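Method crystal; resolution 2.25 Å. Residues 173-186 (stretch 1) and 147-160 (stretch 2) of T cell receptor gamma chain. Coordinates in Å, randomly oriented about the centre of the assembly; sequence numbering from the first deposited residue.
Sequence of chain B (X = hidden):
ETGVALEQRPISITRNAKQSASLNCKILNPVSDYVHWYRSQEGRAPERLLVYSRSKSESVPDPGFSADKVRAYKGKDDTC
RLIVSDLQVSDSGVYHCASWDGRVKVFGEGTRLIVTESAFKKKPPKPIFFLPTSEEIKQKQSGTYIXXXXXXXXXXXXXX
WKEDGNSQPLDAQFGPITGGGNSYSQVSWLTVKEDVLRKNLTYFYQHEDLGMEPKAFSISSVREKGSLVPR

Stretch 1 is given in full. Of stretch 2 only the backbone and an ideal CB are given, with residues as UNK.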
# COMPACT_ATOMS: atom_id res chain seq x y z
N GLN B 173 2.91 9.77 8.02
CA GLN B 173 2.82 8.48 8.69
C GLN B 173 1.38 7.99 8.64
O GLN B 173 0.45 8.77 8.84
CB GLN B 173 3.27 8.57 10.15
CG GLN B 173 4.74 8.53 10.38
CD GLN B 173 5.41 9.82 10.00
OE1 GLN B 173 5.26 10.83 10.69
NE2 GLN B 173 6.14 9.81 8.89
N PHE B 174 1.20 6.69 8.42
CA PHE B 174 -0.14 6.10 8.34
C PHE B 174 -0.24 4.96 9.33
O PHE B 174 0.61 4.07 9.34
CB PHE B 174 -0.44 5.58 6.93
CG PHE B 174 -0.19 6.60 5.86
CD1 PHE B 174 1.08 6.77 5.33
CD2 PHE B 174 -1.21 7.42 5.42
CE1 PHE B 174 1.32 7.73 4.36
CE2 PHE B 174 -0.98 8.38 4.45
CZ PHE B 174 0.29 8.53 3.91
N GLY B 175 -1.26 4.99 10.16
CA GLY B 175 -1.54 3.86 11.02
C GLY B 175 -2.25 2.74 10.28
O GLY B 175 -2.69 2.89 9.14
N PRO B 176 -2.37 1.60 10.94
CA PRO B 176 -3.08 0.47 10.32
C PRO B 176 -4.56 0.78 10.24
O PRO B 176 -5.08 1.65 10.94
CB PRO B 176 -2.81 -0.68 11.29
CG PRO B 176 -2.82 0.02 12.65
CD PRO B 176 -2.17 1.39 12.39
N ILE B 177 -5.26 0.06 9.37
CA ILE B 177 -6.71 0.12 9.36
C ILE B 177 -7.22 -0.80 10.46
O ILE B 177 -6.96 -2.00 10.44
CB ILE B 177 -7.28 -0.26 7.99
CG1 ILE B 177 -6.75 0.73 6.94
CG2 ILE B 177 -8.79 -0.26 8.04
CD1 ILE B 177 -7.31 0.55 5.55
N THR B 178 -7.93 -0.24 11.43
CA THR B 178 -8.34 -0.97 12.62
C THR B 178 -9.85 -1.03 12.70
O THR B 178 -10.56 -0.10 12.29
CB THR B 178 -7.79 -0.32 13.88
OG1 THR B 178 -8.49 0.91 14.12
CG2 THR B 178 -6.31 -0.02 13.72
N GLY B 179 -10.35 -2.12 13.24
CA GLY B 179 -11.77 -2.27 13.41
C GLY B 179 -12.19 -3.68 13.07
O GLY B 179 -11.37 -4.60 13.07
N GLY B 180 -13.48 -3.82 12.80
CA GLY B 180 -14.05 -5.11 12.49
C GLY B 180 -15.52 -4.92 12.22
O GLY B 180 -16.07 -3.82 12.35
N GLY B 181 -16.16 -6.02 11.84
CA GLY B 181 -17.58 -5.95 11.56
C GLY B 181 -17.84 -4.93 10.48
O GLY B 181 -17.31 -5.02 9.37
N ASN B 182 -18.67 -3.94 10.80
CA ASN B 182 -19.06 -2.95 9.80
C ASN B 182 -18.47 -1.57 10.08
O ASN B 182 -18.99 -0.57 9.58
CB ASN B 182 -20.58 -2.86 9.69
CG ASN B 182 -21.25 -2.48 11.01
OD1 ASN B 182 -20.67 -1.79 11.86
ND2 ASN B 182 -22.49 -2.92 11.17
N SER B 183 -17.39 -1.49 10.86
CA SER B 183 -16.86 -0.17 11.21
C SER B 183 -15.34 -0.24 11.34
O SER B 183 -14.82 -0.87 12.27
CB SER B 183 -17.50 0.34 12.50
OG SER B 183 -16.98 1.61 12.85
N TYR B 184 -14.63 0.41 10.42
CA TYR B 184 -13.18 0.50 10.48
C TYR B 184 -12.75 1.96 10.55
O TYR B 184 -13.51 2.87 10.20
CB TYR B 184 -12.52 -0.17 9.27
CG TYR B 184 -12.76 -1.67 9.19
CD1 TYR B 184 -13.91 -2.18 8.62
CD2 TYR B 184 -11.80 -2.56 9.67
CE1 TYR B 184 -14.13 -3.56 8.55
CE2 TYR B 184 -12.00 -3.92 9.60
CZ TYR B 184 -13.16 -4.43 9.04
OH TYR B 184 -13.34 -5.79 8.99
N SER B 185 -11.51 2.18 10.99
CA SER B 185 -10.98 3.53 11.06
C SER B 185 -9.48 3.51 10.76
O SER B 185 -8.83 2.46 10.78
CB SER B 185 -11.25 4.14 12.43
OG SER B 185 -10.56 3.42 13.42
N GLN B 186 -8.93 4.69 10.48
CA GLN B 186 -7.50 4.83 10.25
C GLN B 186 -7.09 6.25 10.54
O GLN B 186 -7.78 7.19 10.15
CB GLN B 186 -7.11 4.48 8.81
CG GLN B 186 -5.62 4.57 8.58
CD GLN B 186 -5.22 4.35 7.13
OE1 GLN B 186 -5.76 4.98 6.23
NE2 GLN B 186 -4.27 3.44 6.91
N UNK B 147 -5.14 13.53 10.84
CA UNK B 147 -6.50 13.24 10.41
C UNK B 147 -6.89 11.82 10.79
O UNK B 147 -6.28 10.86 10.31
CB UNK B 147 -6.64 13.44 8.90
N UNK B 148 -7.93 11.71 11.61
CA UNK B 148 -8.57 10.44 11.92
C UNK B 148 -9.79 10.26 11.02
O UNK B 148 -10.66 11.14 10.95
CB UNK B 148 -8.97 10.37 13.40
N UNK B 149 -9.85 9.15 10.31
CA UNK B 149 -11.02 8.79 9.53
C UNK B 149 -11.74 7.66 10.26
O UNK B 149 -11.13 6.62 10.53
CB UNK B 149 -10.64 8.38 8.11
N UNK B 150 -13.01 7.84 10.59
CA UNK B 150 -13.62 6.77 11.37
C UNK B 150 -14.92 6.27 10.76
O UNK B 150 -15.55 6.91 9.91
CB UNK B 150 -13.88 7.25 12.80
N UNK B 151 -15.26 5.06 11.20
CA UNK B 151 -16.56 4.44 10.98
C UNK B 151 -16.85 4.24 9.50
O UNK B 151 -17.96 4.51 9.04
CB UNK B 151 -17.66 5.29 11.62
N UNK B 152 -15.87 3.75 8.74
CA UNK B 152 -16.11 3.45 7.34
C UNK B 152 -16.19 1.94 7.11
O UNK B 152 -15.78 1.13 7.95
CB UNK B 152 -15.01 4.06 6.47
N UNK B 153 -16.78 1.57 5.97
CA UNK B 153 -16.87 0.20 5.51
C UNK B 153 -16.98 0.26 3.99
O UNK B 153 -17.80 1.04 3.48
CB UNK B 153 -18.05 -0.54 6.14
N UNK B 154 -16.20 -0.54 3.25
CA UNK B 154 -15.27 -1.58 3.71
C UNK B 154 -13.96 -1.04 4.30
O UNK B 154 -13.77 0.17 4.34
CB UNK B 154 -14.94 -2.51 2.54
N UNK B 155 -13.08 -1.95 4.75
CA UNK B 155 -11.79 -1.61 5.36
C UNK B 155 -10.71 -1.25 4.35
O UNK B 155 -9.57 -1.71 4.46
CB UNK B 155 -11.30 -2.78 6.22
N UNK B 156 -11.04 -0.46 3.33
CA UNK B 156 -10.10 -0.05 2.30
C UNK B 156 -10.22 1.46 2.17
O UNK B 156 -11.33 1.99 2.02
CB UNK B 156 -10.37 -0.76 0.97
N UNK B 157 -9.09 2.16 2.20
CA UNK B 157 -9.10 3.61 2.12
C UNK B 157 -7.71 4.06 1.69
O UNK B 157 -6.72 3.36 1.93
CB UNK B 157 -9.51 4.24 3.45
N UNK B 158 -7.65 5.20 1.03
CA UNK B 158 -6.41 5.78 0.53
C UNK B 158 -6.40 7.25 0.92
O UNK B 158 -7.39 7.96 0.69
CB UNK B 158 -6.27 5.60 -0.98
N UNK B 159 -5.32 7.70 1.55
CA UNK B 159 -5.21 9.06 2.05
C UNK B 159 -3.84 9.61 1.69
O UNK B 159 -2.86 8.86 1.62
CB UNK B 159 -5.44 9.11 3.56
N UNK B 160 -3.77 10.92 1.44
CA UNK B 160 -2.50 11.54 1.11
C UNK B 160 -2.57 13.04 1.42
O UNK B 160 -3.64 13.65 1.42
CB UNK B 160 -2.15 11.30 -0.36

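Position 147 lies in a strand, its CB sideways and beyond reach of stretch 1, so the visible atoms exclude little. It is Cys147, whose SG stays clear of the neighbouring strand. At 148 the CB again points sideways, 4.7 Å from Gln186 O; a flexible apolar chain could bend back toward Ser185. Leu148 does so, bringing CD1 4.4 Å from Ser185 CB.

Position 149 pairs with Gln186 in an antiparallel hydrogen-bonded bridge: its N donates to Gln186 O (2.9 Å), and its O accepts from Gln186 N (2.9 Å). The CB lies on the same face as Gln186, where many residues would fit, though not proline, which lacks the donor. Leu149 (chi1 m, chi2 t) keeps its CB 3.7 Å from Gln186 O; its link to stretch 1 is chiefly the backbone pairing.

The CB of 150 passes close to Ser185 CB, but open space lies beyond, which suits a polar or charged chain. Glu150 has its CB 4.0 Å from Ser185 CB and extends its carboxylate away from stretch 1.

Position 151 has phi/psi of 61/44, a left-handed conformation that favours glycine, asparagine or aspartate. Here the chain turns a corner, and the extra residue forms a bulge between the two bridges. The ideal CB is 3.9 Å from Ser183 OG, so a short acceptor is attractive. Asp151 answers both demands: its OD1 accepts a hydrogen bond from Ser183 OG at 2.5 Å.

At 152 the backbone bridges Tyr184, N to Tyr184 O (2.9 Å) and O from Tyr184 N (2.8 Å). The CB shares a face with Tyr184, and a large apolar group could lie along the strand there toward Ile177. Leucine, methionine or an aromatic would suit. Phe152, with chi1 p, lays one ring face against Tyr184 O and Ser185 N; its CE1 is 3.9 Å from Tyr184 CB and 4.2 Å from Ile177 CG2.

Position 153 sits beside the turn, its ideal CB 3.6 Å from Asn182 O, and a long flat chain could reach along Gly181 and Asn182. Phe153 does: CE2 approaches Gly181 O (3.3 Å) at the ring edge, and CD2 lies 4.1 Å from Tyr184 CE1.

The peptide preceding 154 is cis, strongly suggesting proline; the CB points away. Pro154 fits.

At 155 the CB points straight at the Tyr184 ring, leaving little width for a branch at CB. A residue with a slim, unbranched CB suits it; stretch 1 does not dictate what follows. Asn155 places CB 3.3 Å from the Tyr184 ring centroid in a CH-pi contact, nearly along the ring normal.

The CB of 156 faces away, leaving the choice open; it is Val156. At 157 the CB turns toward Ile177 and Gln186, favouring a compact apolar residue. Val157 packs CG1 3.8 Å from Ile177 CD1 and 3.3 Å from Gln186 OE1.

Position 158 points away, accommodating a long polar chain: Lys158, fully extended. Position 159 faces Phe174 and Gln186, where a small beta-branched residue suits the strand. Thr159 sets OG1 at the Phe174 ring edge, 3.3 Å from CE2. Position 160 points away again and is Tyr160.

Stretch 2, residues 147-160: CLLEDFFPNVVKTY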
# COMPACT_ATOMS: atom_id res chain seq x y z
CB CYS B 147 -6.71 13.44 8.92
SG CYS B 147 -8.48 13.11 8.57
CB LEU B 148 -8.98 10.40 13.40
CG LEU B 148 -9.98 9.32 13.83
CD1 LEU B 148 -9.37 7.93 13.71
CD2 LEU B 148 -10.43 9.56 15.26
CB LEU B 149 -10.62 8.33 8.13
CG LEU B 149 -9.97 9.35 7.21
CD1 LEU B 149 -9.60 8.65 5.93
CD2 LEU B 149 -10.95 10.50 6.92
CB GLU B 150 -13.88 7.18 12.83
CG GLU B 150 -14.44 8.53 13.06
CD GLU B 150 -14.63 8.80 14.55
OE1 GLU B 150 -13.83 8.26 15.35
OE2 GLU B 150 -15.58 9.52 14.91
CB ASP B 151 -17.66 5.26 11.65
CG ASP B 151 -18.92 4.45 11.85
OD1 ASP B 151 -18.78 3.24 12.14
OD2 ASP B 151 -20.04 4.99 11.71
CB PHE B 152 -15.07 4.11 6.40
CG PHE B 152 -13.61 3.81 6.72
CD1 PHE B 152 -13.01 2.66 6.26
CD2 PHE B 152 -12.85 4.72 7.43
CE1 PHE B 152 -11.66 2.40 6.53
CE2 PHE B 152 -11.49 4.48 7.70
CZ PHE B 152 -10.90 3.31 7.27
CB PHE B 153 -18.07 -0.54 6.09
CG PHE B 153 -18.12 -1.98 5.68
CD1 PHE B 153 -18.64 -2.36 4.46
CD2 PHE B 153 -17.60 -2.96 6.52
CE1 PHE B 153 -18.65 -3.69 4.09
CE2 PHE B 153 -17.62 -4.28 6.16
CZ PHE B 153 -18.13 -4.65 4.94
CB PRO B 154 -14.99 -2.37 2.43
CG PRO B 154 -15.04 -1.31 1.36
CD PRO B 154 -16.11 -0.33 1.79
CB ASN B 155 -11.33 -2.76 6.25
CG ASN B 155 -11.11 -4.06 5.47
OD1 ASN B 155 -11.66 -4.26 4.40
ND2 ASN B 155 -10.28 -4.95 6.03
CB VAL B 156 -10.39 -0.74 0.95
CG1 VAL B 156 -9.39 -0.30 -0.09
CG2 VAL B 156 -10.39 -2.25 1.08
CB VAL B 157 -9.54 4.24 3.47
CG1 VAL B 157 -8.44 4.07 4.51
CG2 VAL B 157 -9.92 5.73 3.30
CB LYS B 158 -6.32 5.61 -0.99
CG LYS B 158 -5.12 6.27 -1.66
CD LYS B 158 -5.06 5.94 -3.16
CE LYS B 158 -3.85 6.57 -3.85
NZ LYS B 158 -3.91 6.39 -5.34
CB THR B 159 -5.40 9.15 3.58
OG1 THR B 159 -4.29 8.52 4.23
CG2 THR B 159 -6.67 8.46 4.02
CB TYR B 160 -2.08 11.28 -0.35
CG TYR B 160 -3.20 11.31 -1.41
CD1 TYR B 160 -4.13 10.29 -1.49
CD2 TYR B 160 -3.28 12.34 -2.34
CE1 TYR B 160 -5.14 10.29 -2.44
CE2 TYR B 160 -4.30 12.35 -3.33
CZ TYR B 160 -5.23 11.32 -3.36
OH TYR B 160 -6.25 11.28 -4.29
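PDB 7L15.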